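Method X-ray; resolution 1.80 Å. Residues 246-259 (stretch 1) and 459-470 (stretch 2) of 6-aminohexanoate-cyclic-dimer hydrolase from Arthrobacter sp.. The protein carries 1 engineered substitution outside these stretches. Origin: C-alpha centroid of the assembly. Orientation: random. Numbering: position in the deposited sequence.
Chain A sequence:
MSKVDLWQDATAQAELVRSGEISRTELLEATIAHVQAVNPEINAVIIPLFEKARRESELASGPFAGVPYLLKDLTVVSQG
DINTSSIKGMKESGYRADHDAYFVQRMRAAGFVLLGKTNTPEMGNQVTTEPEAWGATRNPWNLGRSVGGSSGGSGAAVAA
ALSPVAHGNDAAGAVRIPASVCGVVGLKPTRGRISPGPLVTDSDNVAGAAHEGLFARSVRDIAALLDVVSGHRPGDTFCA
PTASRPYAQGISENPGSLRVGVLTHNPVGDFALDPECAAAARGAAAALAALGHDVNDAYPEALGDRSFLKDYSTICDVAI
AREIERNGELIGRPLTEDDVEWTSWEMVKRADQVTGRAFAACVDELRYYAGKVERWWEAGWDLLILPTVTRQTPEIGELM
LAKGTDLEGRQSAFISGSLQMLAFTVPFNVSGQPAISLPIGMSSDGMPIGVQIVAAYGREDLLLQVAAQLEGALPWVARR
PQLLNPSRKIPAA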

# COMPACT_ATOMS: atom_id res chain seq x y z
N PRO A 246 19.78 1.33 12.10
CA PRO A 246 18.98 1.73 10.94
C PRO A 246 18.66 0.48 10.13
O PRO A 246 19.46 -0.45 10.09
CB PRO A 246 19.91 2.69 10.19
CG PRO A 246 20.79 3.24 11.28
CD PRO A 246 21.08 2.03 12.11
N TYR A 247 17.49 0.44 9.50
CA TYR A 247 17.10 -0.73 8.73
C TYR A 247 18.03 -1.07 7.57
O TYR A 247 18.23 -2.24 7.26
CB TYR A 247 15.67 -0.56 8.24
CG TYR A 247 14.68 -0.57 9.38
CD1 TYR A 247 14.43 -1.74 10.10
CD2 TYR A 247 14.03 0.60 9.78
CE1 TYR A 247 13.56 -1.75 11.19
CE2 TYR A 247 13.17 0.60 10.87
CZ TYR A 247 12.93 -0.58 11.56
OH TYR A 247 12.07 -0.59 12.63
N ALA A 248 18.60 -0.05 6.93
CA ALA A 248 19.50 -0.30 5.81
C ALA A 248 20.72 -1.10 6.27
O ALA A 248 21.38 -1.76 5.46
CB ALA A 248 19.95 1.02 5.20
N GLN A 249 21.01 -1.05 7.57
CA GLN A 249 22.15 -1.78 8.13
C GLN A 249 21.79 -3.18 8.63
O GLN A 249 22.54 -4.13 8.42
CB GLN A 249 22.75 -0.99 9.30
CG GLN A 249 23.45 0.31 8.92
CD GLN A 249 23.98 1.06 10.13
OE1 GLN A 249 24.61 0.47 11.01
NE2 GLN A 249 23.72 2.36 10.17
N GLY A 250 20.64 -3.30 9.28
CA GLY A 250 20.22 -4.58 9.81
C GLY A 250 19.71 -5.61 8.82
O GLY A 250 19.71 -6.81 9.11
N ILE A 251 19.30 -5.15 7.64
CA ILE A 251 18.77 -6.03 6.61
C ILE A 251 19.70 -7.19 6.24
O ILE A 251 19.24 -8.26 5.82
CB ILE A 251 18.44 -5.22 5.33
CG1 ILE A 251 17.94 -6.16 4.23
CG2 ILE A 251 19.66 -4.45 4.87
CD1 ILE A 251 17.62 -5.44 2.93
N SER A 252 21.01 -7.00 6.41
CA SER A 252 21.97 -8.05 6.07
C SER A 252 22.34 -8.97 7.23
O SER A 252 23.09 -9.93 7.06
CB SER A 252 23.24 -7.42 5.49
OG SER A 252 23.76 -6.42 6.35
N GLU A 253 21.81 -8.69 8.42
CA GLU A 253 22.11 -9.51 9.58
C GLU A 253 21.37 -10.84 9.50
O GLU A 253 20.25 -10.92 9.01
CB GLU A 253 21.72 -8.76 10.86
CG GLU A 253 22.65 -7.61 11.19
CD GLU A 253 22.12 -6.73 12.31
OE1 GLU A 253 21.74 -7.28 13.36
OE2 GLU A 253 22.10 -5.50 12.13
N ASN A 254 22.02 -11.90 9.99
CA ASN A 254 21.43 -13.23 9.97
C ASN A 254 20.51 -13.39 11.18
O ASN A 254 20.96 -13.37 12.32
CB ASN A 254 22.53 -14.29 10.02
CG ASN A 254 22.01 -15.68 9.71
OD1 ASN A 254 21.10 -16.18 10.37
ND2 ASN A 254 22.59 -16.32 8.70
N PRO A 255 19.20 -13.53 10.93
CA PRO A 255 18.21 -13.69 11.99
C PRO A 255 18.24 -15.07 12.65
O PRO A 255 17.69 -15.26 13.73
CB PRO A 255 16.89 -13.45 11.27
CG PRO A 255 17.17 -13.96 9.89
CD PRO A 255 18.55 -13.42 9.61
N GLY A 256 18.88 -16.02 11.99
CA GLY A 256 18.96 -17.37 12.53
C GLY A 256 17.72 -18.16 12.12
O GLY A 256 16.93 -17.69 11.31
N SER A 257 17.56 -19.34 12.70
CA SER A 257 16.41 -20.19 12.39
C SER A 257 15.17 -19.72 13.15
O SER A 257 15.12 -19.78 14.38
CB SER A 257 16.73 -21.65 12.75
OG SER A 257 15.65 -22.51 12.43
N LEU A 258 14.18 -19.24 12.42
CA LEU A 258 12.95 -18.73 13.03
C LEU A 258 11.80 -19.72 12.93
O LEU A 258 11.78 -20.58 12.06
CB LEU A 258 12.55 -17.42 12.36
CG LEU A 258 13.59 -16.30 12.34
CD1 LEU A 258 13.05 -15.11 11.56
CD2 LEU A 258 13.93 -15.89 13.77
N ARG A 259 10.83 -19.59 13.84
CA ARG A 259 9.66 -20.45 13.83
C ARG A 259 8.72 -19.82 12.80
O ARG A 259 8.21 -18.72 13.00
CB ARG A 259 8.97 -20.46 15.21
CG ARG A 259 9.59 -21.42 16.21
CD ARG A 259 9.19 -22.87 15.93
NE ARG A 259 7.84 -23.19 16.42
CZ ARG A 259 7.29 -24.41 16.37
NH1 ARG A 259 7.97 -25.43 15.85
NH2 ARG A 259 6.07 -24.60 16.84
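Stretch 2 459-470: REDLLLQVAAQL

Stretch 2 is a helix that packs one flank against a short helical turn and the loop after it, a mixed contact of 620 Å², apolar pairs around a buried glutamine, pinned by one direct hydrogen bond and several bridging waters. Residues 460-470 are helical, with Arg459 at the N-cap position, and the helix continues later in the chain. The register gives the direction: Tyr247 lies nearest Asp461 and Ile251 nearest Gln465, their CA atoms 6.4 and 4.7 Å apart, so both segments run the same way here. The loop then runs across the helix, where Pro255 CA has Leu462 CA as its nearest partner at 6.5 Å.

Gln465 is the centre of the design. It points toward stretch 1, and its NE2 donates to Gly250 O at 3.0 Å. Gly250 O also accepts from Glu253 N at 2.9 Å, closing the type I turn from Gly250 to Glu253, so the glutamine reads a backbone feature that the turn itself presents. Gln465 CG lies 3.4 Å from Glu253 O, and Gln465 OE1 lies 3.2 Å from Pro255 CB.

Around this polar centre sit mainly apolar pairs. Tyr247 CB meets Leu464 CD1 at 4.0 Å, and the edge of its ring faces Asp461 N, 3.7 Å from CE1. Ile251 has its CB directed away, yet CG1 reaches Ala468 CB at 3.9 Å. Pro255 CB touches Leu462 CD2 at 4.0 Å, and Leu258 CD1 lies 3.8 Å from Val466 CG2.

Water completes the polar fit. One accepts from Tyr247 OH at 2.7 Å and donates to Asp461 OD1 at 3.3 Å; another donates to Ile251 O at 3.0 Å and Gln465 O at 2.7 Å, joining the two backbones.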

# COMPACT_ATOMS: atom_id res chain seq x y z
N ARG A 459 8.61 -5.56 14.54
CA ARG A 459 9.79 -6.29 14.07
C ARG A 459 10.10 -6.24 12.57
O ARG A 459 10.33 -7.28 11.94
CB ARG A 459 9.70 -7.75 14.52
CG ARG A 459 9.62 -7.95 16.02
CD ARG A 459 10.71 -7.18 16.74
NE ARG A 459 12.06 -7.55 16.30
CZ ARG A 459 12.72 -8.63 16.71
NH1 ARG A 459 12.16 -9.47 17.57
NH2 ARG A 459 13.95 -8.85 16.27
N GLU A 460 10.12 -5.04 12.00
CA GLU A 460 10.46 -4.89 10.59
C GLU A 460 11.88 -5.38 10.37
O GLU A 460 12.23 -5.82 9.27
CB GLU A 460 10.36 -3.42 10.16
CG GLU A 460 8.94 -2.96 9.86
CD GLU A 460 8.26 -2.34 11.05
OE1 GLU A 460 8.35 -2.90 12.16
OE2 GLU A 460 7.61 -1.29 10.87
N ASP A 461 12.71 -5.31 11.40
CA ASP A 461 14.09 -5.76 11.26
C ASP A 461 14.14 -7.23 10.84
O ASP A 461 14.84 -7.58 9.89
CB ASP A 461 14.87 -5.53 12.57
CG ASP A 461 14.27 -6.27 13.76
OD1 ASP A 461 13.06 -6.13 13.99
OD2 ASP A 461 15.03 -6.97 14.46
N LEU A 462 13.39 -8.09 11.54
CA LEU A 462 13.36 -9.51 11.20
C LEU A 462 12.67 -9.71 9.85
O LEU A 462 13.12 -10.50 9.02
CB LEU A 462 12.58 -10.30 12.25
CG LEU A 462 13.18 -10.46 13.65
CD1 LEU A 462 12.23 -11.30 14.50
CD2 LEU A 462 14.54 -11.13 13.55
N LEU A 463 11.59 -8.96 9.65
CA LEU A 463 10.84 -9.06 8.41
C LEU A 463 11.71 -8.76 7.18
O LEU A 463 11.71 -9.53 6.22
CB LEU A 463 9.64 -8.11 8.44
CG LEU A 463 8.68 -8.19 7.26
CD1 LEU A 463 8.05 -9.58 7.18
CD2 LEU A 463 7.62 -7.12 7.42
N LEU A 464 12.44 -7.66 7.22
CA LEU A 464 13.29 -7.27 6.09
C LEU A 464 14.45 -8.23 5.93
O LEU A 464 14.96 -8.42 4.83
CB LEU A 464 13.81 -5.85 6.27
CG LEU A 464 12.74 -4.75 6.25
CD1 LEU A 464 13.37 -3.41 6.59
CD2 LEU A 464 12.08 -4.71 4.89
N GLN A 465 14.87 -8.84 7.03
CA GLN A 465 15.96 -9.80 6.98
C GLN A 465 15.52 -11.05 6.22
O GLN A 465 16.23 -11.53 5.33
CB GLN A 465 16.41 -10.16 8.40
CG GLN A 465 17.34 -9.11 8.99
CD GLN A 465 17.42 -9.20 10.50
OE1 GLN A 465 17.06 -10.21 11.10
NE2 GLN A 465 17.91 -8.13 11.12
N VAL A 466 14.35 -11.58 6.55
CA VAL A 466 13.85 -12.77 5.87
C VAL A 466 13.42 -12.43 4.44
O VAL A 466 13.54 -13.26 3.53
CB VAL A 466 12.67 -13.41 6.63
CG1 VAL A 466 12.12 -14.59 5.84
CG2 VAL A 466 13.15 -13.88 7.99
N ALA A 467 12.93 -11.22 4.24
CA ALA A 467 12.52 -10.81 2.91
C ALA A 467 13.76 -10.81 2.02
O ALA A 467 13.72 -11.21 0.86
CB ALA A 467 11.89 -9.43 2.94
N ALA A 468 14.88 -10.37 2.59
CA ALA A 468 16.13 -10.32 1.84
C ALA A 468 16.57 -11.74 1.45
O ALA A 468 17.08 -11.95 0.36
CB ALA A 468 17.22 -9.64 2.67
N GLN A 469 16.36 -12.70 2.35
CA GLN A 469 16.74 -14.08 2.07
C GLN A 469 15.90 -14.65 0.92
O GLN A 469 16.40 -15.36 0.06
CB GLN A 469 16.56 -14.96 3.31
CG GLN A 469 17.28 -14.45 4.55
CD GLN A 469 17.18 -15.42 5.71
OE1 GLN A 469 16.16 -16.08 5.91
NE2 GLN A 469 18.24 -15.49 6.51
N LEU A 470 14.61 -14.33 0.92
CA LEU A 470 13.72 -14.81 -0.13
C LEU A 470 14.03 -14.15 -1.46
O LEU A 470 13.88 -14.76 -2.52
CB LEU A 470 12.26 -14.57 0.25
CG LEU A 470 11.68 -15.57 1.26
CD1 LEU A 470 10.28 -15.14 1.67
CD2 LEU A 470 11.66 -16.96 0.63
O HOH W 1 12.14 -3.02 13.74
O HOH W 2 18.88 -11.12 5.12
O HOH W 3 20.13 -12.96 6.45
O HOH W 4 18.44 -17.52 8.74